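Long-range contacts in DUF5751 domain-containing protein (Sulfolobus tokodaii, PDB 2RBG), which is of unknown function but folds into a Rossmann-like alpha/beta domain around a five-stranded parallel sheet and assembles with a second copy of itself: residues A[8-13]-A[38-43]; A[4-9]-A[31-36]; A[90-95]-A[115-120]. All coordinates share one frame; numbering follows the deposited sequence.

All three contacts lie on one parallel sheet with the strand order 64-70, 35-41, 6-11, 89-94, 117-121. Interactions 1 and 2 share strands 6-11 and 35-41, together with T8 and L9, and their centres are about 15 Å apart; interaction 2 starts the pairing and interaction 1 carries it on toward the C-terminal ends of the strands. Interaction 3 opens later in the chain and joins strand 89-94 to 117-121, its centre about 12 Å from that of interaction 1 and 11 Å from that of interaction 2. Backbone pairs such as L9 O with Y93 N, 2.9 Å apart, link the two halves; strand 6-11 is central and 117-121 outermost within the chain.

Interaction 1. Residues A[8-13]-A[38-43]; sequences TLISVN and INVFTE
The phenyl ring of F41 takes L9 at its edge, near the ring plane, with L9 CD2 4.3 Å from F41 CE2. Its CG lies anti to the carbonyl carbon (chi1 -59°), beside the backbone N, and the ring atom CD2 comes obliquely to 3.6 Å from I10 O. Outside the pair, W70 meets the ring with its plane turned by about 30°, F78 approaches edge-to-face, and M102 of helix 99-107 packs on it. The second flat group, the carboxamide of N39, lies side by side with L9; its CB is 3.8 Å from L9 CD2, while OD1 is taken by the indole NE1 of W70, which settles how the amide is turned. On the other face of the sheet, T8 runs beside I38 and I10 beside V40. I10 CG2 occupies the crowded position between the backbone N and the carbonyl carbon, and from there it reaches V40 CG2 at 3.7 Å. Of helix 17-31, Y20 packs on I10 and F17 on V40. The backbones are joined by N39 N to T8 O (2.8 Å), I10 N to N39 O (3.0 Å) and F41 N to I10 O (3.0 Å). From F41 on the strands separate: S11 OG gives a weak bond to F41 O at 3.4 Å, one water joins V12 N to F41 O, and another receives a bond from T42 OG1 and donates to V12 O. The pairing, with helix 17-31 connecting the strands and packing on one side, is the first beta-alpha-beta unit of a Rossmann-like sheet, and the water-bridged splaying marks the C-terminal ends of its parallel strands.

Interaction 2. Residues A[4-9]-A[31-36]; sequences KNILTL and SGSKKT
T36 joins I6 and T8 through one hydroxyl. Its OG1 stands anti to the backbone N (chi1 -178°), from where it donates to I6 O at 2.8 Å, coming from above the carbonyl plane, 44° out of it. The same oxygen accepts from T8 OG1 at 2.9 Å, so two residues of strand 6-11 hold the rotation of this threonine in a buried place. S33 OG donates to K35 O at 2.7 Å, in the carbonyl plane and on a lone pair, and S33 OG also lies 3.1 Å from K4 O across the contact. K35 O is gripped twice, because I6 N also donates to it at 3.1 Å, tilted from that plane. I6 CG1 packs against both serines, 3.6 Å from S33 CB and as close to S31 OG. S31 has OG between its backbone N and carbonyl carbon (chi1 76°); this lets the oxygen accept from S33 N in an ST turn while also bonding V28 O of helix 17-31. N5 OD1 comes to 3.6 Å from T36 CA, while ND2 of the same residue bonds to E86 O. At the exposed end, K35 CB rests 3.5 Å from K4 O, and a water donates to K4 O and accepts from K34 N. I118 of strand 117-121 closes over I6 and S31. G32, with positive phi, is the first residue to leave helical angles, and the chain then enters strand 35-41 beside strand 6-11: the second strand of a beta-alpha-beta unit begins here.

Interaction 3. Residues A[90-95]-A[115-120]; sequences LLVYCD and RNLIKD
L91 and K119 meet at a beta bulge, the register shifting by one residue between L90 and L91, in the parallel pair 89-94 and 117-121 at the outer side of the Rossmann-like sheet. The tight part surrounds L91 CD2, which touches K119 CB at 3.6 Å and I118 CB at 3.7 Å; V28 of helix 17-31 touches L91. V92 N bonds K119 O at 3.0 Å. V92 lies side by side with D120, its CB 3.8 Å from D120 OD2, and D120 in turn makes a salt bridge with R123. An alanine in place of D120 would probably leave R123 without its carboxylate mate and open a gap beside V92. Farther on, a disulfide ties C94 to C122. The looser part lies at the partly exposed L117 and N116: L117 CD1 lies 4.0 Å from L90 CD2, and L90 N meets N116 O by a bent bond (143°) from above the carbonyl plane. The K119 side chain runs on past the pair to the second subunit, where NZ forms a salt bridge with D76 OD2 and a hydrogen bond with N73 O. In the bulge, I118 N bonds L90 O at 2.8 Å, while the next amide, K119 N, stays buried without a partner, 3.8 Å from L90 O.

Interaction 1. Residues A[8-13]-A[38-43]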
# COMPACT_ATOMS: atom_id res chain seq x y z
N THR A 8 8.92 13.63 -4.04
CA THR A 8 9.08 12.43 -3.22
C THR A 8 9.43 12.82 -1.80
O THR A 8 10.40 13.54 -1.57
CB THR A 8 10.18 11.50 -3.79
OG1 THR A 8 9.75 10.98 -5.06
CG2 THR A 8 10.46 10.34 -2.84
N LEU A 9 8.63 12.35 -0.85
CA LEU A 9 8.85 12.63 0.56
C LEU A 9 9.12 11.32 1.27
O LEU A 9 8.39 10.34 1.08
CB LEU A 9 7.62 13.30 1.17
CG LEU A 9 7.05 14.51 0.43
CD1 LEU A 9 5.85 15.05 1.20
CD2 LEU A 9 8.13 15.58 0.29
N ILE A 10 10.16 11.29 2.09
CA ILE A 10 10.49 10.08 2.83
C ILE A 10 11.06 10.36 4.21
O ILE A 10 11.88 11.26 4.39
CB ILE A 10 11.50 9.18 2.06
CG1 ILE A 10 11.89 7.97 2.91
CG2 ILE A 10 12.74 10.00 1.68
CD1 ILE A 10 12.66 6.89 2.15
N SER A 11 10.59 9.59 5.18
CA SER A 11 11.07 9.70 6.55
C SER A 11 11.11 8.28 7.11
O SER A 11 10.07 7.69 7.41
CB SER A 11 10.14 10.57 7.39
OG SER A 11 10.69 10.74 8.69
N VAL A 12 12.31 7.73 7.22
CA VAL A 12 12.51 6.39 7.74
C VAL A 12 13.78 6.35 8.57
O VAL A 12 14.60 7.27 8.52
CB VAL A 12 12.67 5.34 6.60
CG1 VAL A 12 11.38 5.25 5.80
CG2 VAL A 12 13.85 5.71 5.71
N ASN A 13 13.94 5.27 9.34
CA ASN A 13 15.13 5.09 10.16
C ASN A 13 16.27 4.79 9.18
O ASN A 13 16.02 4.32 8.07
CB ASN A 13 14.94 3.92 11.13
CG ASN A 13 13.86 4.20 12.16
OD1 ASN A 13 13.96 5.15 12.94
ND2 ASN A 13 12.83 3.36 12.18
N ILE A 38 13.58 14.67 -4.40
CA ILE A 38 13.49 13.87 -3.18
C ILE A 38 13.81 14.64 -1.92
O ILE A 38 14.87 15.26 -1.80
CB ILE A 38 14.43 12.66 -3.29
CG1 ILE A 38 14.16 11.91 -4.59
CG2 ILE A 38 14.24 11.74 -2.09
CD1 ILE A 38 15.15 10.81 -4.89
N ASN A 39 12.88 14.60 -0.96
CA ASN A 39 13.04 15.29 0.31
C ASN A 39 13.06 14.27 1.44
O ASN A 39 12.06 13.59 1.69
CB ASN A 39 11.90 16.28 0.49
CG ASN A 39 11.97 17.42 -0.50
OD1 ASN A 39 12.65 18.43 -0.26
ND2 ASN A 39 11.31 17.26 -1.63
N VAL A 40 14.20 14.19 2.11
CA VAL A 40 14.40 13.24 3.18
C VAL A 40 14.44 13.92 4.54
O VAL A 40 15.26 14.82 4.76
CB VAL A 40 15.72 12.47 2.98
CG1 VAL A 40 15.82 11.32 3.97
CG2 VAL A 40 15.82 11.98 1.54
N PHE A 41 13.57 13.50 5.44
CA PHE A 41 13.51 14.06 6.78
C PHE A 41 14.28 13.10 7.67
O PHE A 41 13.77 12.05 8.06
CB PHE A 41 12.04 14.21 7.17
CG PHE A 41 11.28 15.10 6.24
CD1 PHE A 41 11.35 16.49 6.37
CD2 PHE A 41 10.57 14.56 5.17
CE1 PHE A 41 10.73 17.32 5.44
CE2 PHE A 41 9.94 15.39 4.23
CZ PHE A 41 10.03 16.77 4.37
N THR A 42 15.52 13.47 7.96
CA THR A 42 16.41 12.63 8.74
C THR A 42 17.47 13.48 9.44
O THR A 42 17.62 14.66 9.15
CB THR A 42 17.13 11.63 7.80
OG1 THR A 42 18.03 10.81 8.54
CG2 THR A 42 17.91 12.39 6.73
N GLU A 43 18.20 12.86 10.37
CA GLU A 43 19.26 13.56 11.09
C GLU A 43 20.62 13.17 10.49
O GLU A 43 21.66 13.69 10.89
CB GLU A 43 19.23 13.19 12.57
CG GLU A 43 17.93 13.56 13.28
CD GLU A 43 17.61 15.04 13.18
OE1 GLU A 43 18.49 15.86 13.50
OE2 GLU A 43 16.47 15.38 12.78
O HOH W 1 16.92 8.58 9.51
O HOH W 2 14.43 9.49 6.74

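Interaction 2. Residues A[4-9]-A[31-36]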
# COMPACT_ATOMS: atom_id res chain seq x y z
N LYS A 4 5.86 15.21 -14.86
CA LYS A 4 7.17 15.69 -15.28
C LYS A 4 8.17 15.81 -14.14
O LYS A 4 9.38 15.74 -14.36
CB LYS A 4 7.02 17.06 -15.95
CG LYS A 4 6.08 17.06 -17.16
CD LYS A 4 6.67 16.30 -18.34
CE LYS A 4 7.91 17.01 -18.89
NZ LYS A 4 8.48 16.29 -20.06
N ASN A 5 7.69 16.02 -12.92
CA ASN A 5 8.57 16.15 -11.76
C ASN A 5 7.84 15.71 -10.50
O ASN A 5 7.02 16.45 -9.96
CB ASN A 5 9.07 17.59 -11.63
CG ASN A 5 10.13 17.75 -10.55
OD1 ASN A 5 10.93 16.85 -10.31
ND2 ASN A 5 10.15 18.91 -9.90
N ILE A 6 8.16 14.51 -10.05
CA ILE A 6 7.54 13.92 -8.88
C ILE A 6 8.12 14.41 -7.56
O ILE A 6 9.34 14.42 -7.37
CB ILE A 6 7.70 12.38 -8.91
CG1 ILE A 6 7.15 11.82 -10.23
CG2 ILE A 6 6.98 11.75 -7.72
CD1 ILE A 6 5.67 12.08 -10.45
N LEU A 7 7.24 14.84 -6.65
CA LEU A 7 7.68 15.28 -5.33
C LEU A 7 7.73 14.00 -4.49
O LEU A 7 6.70 13.36 -4.28
CB LEU A 7 6.69 16.25 -4.69
CG LEU A 7 7.00 16.60 -3.23
CD1 LEU A 7 8.33 17.35 -3.15
CD2 LEU A 7 5.88 17.45 -2.65
N THR A 8 8.92 13.63 -4.04
CA THR A 8 9.08 12.43 -3.22
C THR A 8 9.43 12.82 -1.80
O THR A 8 10.40 13.54 -1.57
CB THR A 8 10.18 11.50 -3.79
OG1 THR A 8 9.75 10.98 -5.06
CG2 THR A 8 10.46 10.34 -2.84
N LEU A 9 8.63 12.35 -0.85
CA LEU A 9 8.85 12.63 0.56
C LEU A 9 9.12 11.32 1.27
O LEU A 9 8.39 10.34 1.08
CB LEU A 9 7.62 13.30 1.17
CG LEU A 9 7.05 14.51 0.43
CD1 LEU A 9 5.85 15.05 1.20
CD2 LEU A 9 8.13 15.58 0.29
N SER A 31 5.67 6.13 -12.93
CA SER A 31 4.89 7.36 -13.05
C SER A 31 4.99 8.01 -14.42
O SER A 31 4.15 8.82 -14.80
CB SER A 31 5.33 8.38 -11.99
OG SER A 31 6.56 8.98 -12.36
N GLY A 32 6.04 7.65 -15.17
CA GLY A 32 6.23 8.23 -16.49
C GLY A 32 7.16 9.42 -16.44
O GLY A 32 7.62 9.91 -17.47
N SER A 33 7.43 9.89 -15.23
CA SER A 33 8.32 11.03 -15.04
C SER A 33 9.77 10.56 -15.12
O SER A 33 10.08 9.42 -14.77
CB SER A 33 8.06 11.69 -13.68
OG SER A 33 8.91 12.81 -13.49
N LYS A 34 10.64 11.45 -15.57
CA LYS A 34 12.06 11.12 -15.68
C LYS A 34 12.80 11.97 -14.65
O LYS A 34 14.03 11.96 -14.60
CB LYS A 34 12.57 11.44 -17.08
CG LYS A 34 11.67 10.94 -18.21
CD LYS A 34 11.37 9.45 -18.08
CE LYS A 34 10.36 9.00 -19.13
NZ LYS A 34 9.97 7.57 -18.96
N LYS A 35 12.04 12.68 -13.82
CA LYS A 35 12.61 13.55 -12.80
C LYS A 35 11.84 13.47 -11.48
O LYS A 35 10.63 13.23 -11.46
CB LYS A 35 12.57 15.01 -13.25
CG LYS A 35 13.35 15.33 -14.51
CD LYS A 35 13.08 16.77 -14.93
CE LYS A 35 13.95 17.19 -16.11
NZ LYS A 35 15.40 17.21 -15.76
N THR A 36 12.55 13.68 -10.38
CA THR A 36 11.93 13.67 -9.07
C THR A 36 12.78 14.50 -8.12
O THR A 36 14.01 14.52 -8.23
CB THR A 36 11.77 12.24 -8.48
OG1 THR A 36 11.11 12.31 -7.22
CG2 THR A 36 13.14 11.58 -8.29
O HOH W 3 10.29 14.11 -16.57

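Interaction 3. Residues A[90-95]-A[115-120]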
# COMPACT_ATOMS: atom_id res chain seq x y z
N LEU A 90 3.01 13.02 -6.55
CA LEU A 90 3.46 12.86 -5.17
C LEU A 90 3.69 11.42 -4.75
O LEU A 90 2.86 10.55 -5.02
CB LEU A 90 2.44 13.49 -4.22
CG LEU A 90 2.69 13.34 -2.72
CD1 LEU A 90 3.94 14.11 -2.32
CD2 LEU A 90 1.48 13.85 -1.94
N LEU A 91 4.82 11.18 -4.09
CA LEU A 91 5.17 9.86 -3.56
C LEU A 91 5.49 10.06 -2.08
O LEU A 91 6.24 10.98 -1.73
CB LEU A 91 6.38 9.28 -4.29
CG LEU A 91 6.14 8.82 -5.73
CD1 LEU A 91 7.46 8.41 -6.37
CD2 LEU A 91 5.15 7.65 -5.73
N VAL A 92 4.93 9.21 -1.23
CA VAL A 92 5.14 9.33 0.21
C VAL A 92 5.62 8.02 0.83
O VAL A 92 5.03 6.97 0.60
CB VAL A 92 3.83 9.76 0.92
CG1 VAL A 92 4.03 9.76 2.43
CG2 VAL A 92 3.41 11.14 0.43
N TYR A 93 6.69 8.09 1.63
CA TYR A 93 7.24 6.91 2.29
C TYR A 93 7.63 7.16 3.74
O TYR A 93 8.19 8.21 4.07
CB TYR A 93 8.50 6.44 1.56
CG TYR A 93 8.32 6.22 0.08
CD1 TYR A 93 7.93 4.98 -0.43
CD2 TYR A 93 8.54 7.27 -0.81
CE1 TYR A 93 7.75 4.80 -1.79
CE2 TYR A 93 8.36 7.09 -2.17
CZ TYR A 93 7.97 5.86 -2.66
OH TYR A 93 7.81 5.69 -4.01
N CYS A 94 7.35 6.18 4.59
CA CYS A 94 7.71 6.28 6.00
C CYS A 94 7.64 4.89 6.63
O CYS A 94 7.13 3.95 6.02
CB CYS A 94 6.75 7.21 6.75
SG CYS A 94 5.16 6.45 7.26
N ASP A 95 8.20 4.77 7.83
CA ASP A 95 8.10 3.52 8.57
C ASP A 95 7.28 3.87 9.82
O ASP A 95 6.96 5.03 10.04
CB ASP A 95 9.48 2.94 8.95
CG ASP A 95 10.48 3.98 9.41
OD1 ASP A 95 10.07 5.06 9.88
OD2 ASP A 95 11.69 3.70 9.32
N ARG A 115 -3.70 15.72 -4.23
CA ARG A 115 -4.63 15.09 -5.16
C ARG A 115 -3.94 14.24 -6.23
O ARG A 115 -4.60 13.47 -6.93
CB ARG A 115 -5.52 16.15 -5.82
CG ARG A 115 -6.24 17.01 -4.80
CD ARG A 115 -7.57 17.53 -5.32
NE ARG A 115 -8.22 18.39 -4.33
CZ ARG A 115 -9.49 18.77 -4.39
NH1 ARG A 115 -10.27 18.37 -5.39
NH2 ARG A 115 -9.99 19.56 -3.45
N ASN A 116 -2.63 14.38 -6.35
CA ASN A 116 -1.89 13.59 -7.33
C ASN A 116 -0.97 12.58 -6.65
O ASN A 116 0.15 12.34 -7.10
CB ASN A 116 -1.08 14.50 -8.26
CG ASN A 116 -1.96 15.25 -9.24
OD1 ASN A 116 -2.53 16.29 -8.93
ND2 ASN A 116 -2.09 14.70 -10.44
N LEU A 117 -1.46 12.01 -5.56
CA LEU A 117 -0.71 11.00 -4.81
C LEU A 117 -0.64 9.73 -5.65
O LEU A 117 -1.67 9.13 -5.96
CB LEU A 117 -1.42 10.72 -3.48
CG LEU A 117 -0.85 9.62 -2.58
CD1 LEU A 117 0.56 9.99 -2.14
CD2 LEU A 117 -1.76 9.44 -1.38
N ILE A 118 0.57 9.34 -6.03
CA ILE A 118 0.79 8.16 -6.86
C ILE A 118 0.93 6.89 -6.03
O ILE A 118 0.37 5.84 -6.37
CB ILE A 118 2.05 8.32 -7.72
CG1 ILE A 118 1.89 9.52 -8.65
CG2 ILE A 118 2.32 7.05 -8.53
CD1 ILE A 118 3.15 9.87 -9.42
N LYS A 119 1.70 6.97 -4.96
CA LYS A 119 1.92 5.84 -4.08
C LYS A 119 2.23 6.35 -2.69
O LYS A 119 2.99 7.30 -2.52
CB LYS A 119 3.10 4.98 -4.57
CG LYS A 119 3.51 3.84 -3.63
CD LYS A 119 2.42 2.79 -3.47
CE LYS A 119 2.83 1.67 -2.50
NZ LYS A 119 3.89 0.79 -3.06
N ASP A 120 1.60 5.74 -1.69
CA ASP A 120 1.82 6.11 -0.31
C ASP A 120 2.16 4.84 0.46
O ASP A 120 1.28 4.04 0.76
CB ASP A 120 0.55 6.74 0.28
CG ASP A 120 0.75 7.27 1.70
OD1 ASP A 120 1.27 6.51 2.55
OD2 ASP A 120 0.40 8.43 1.96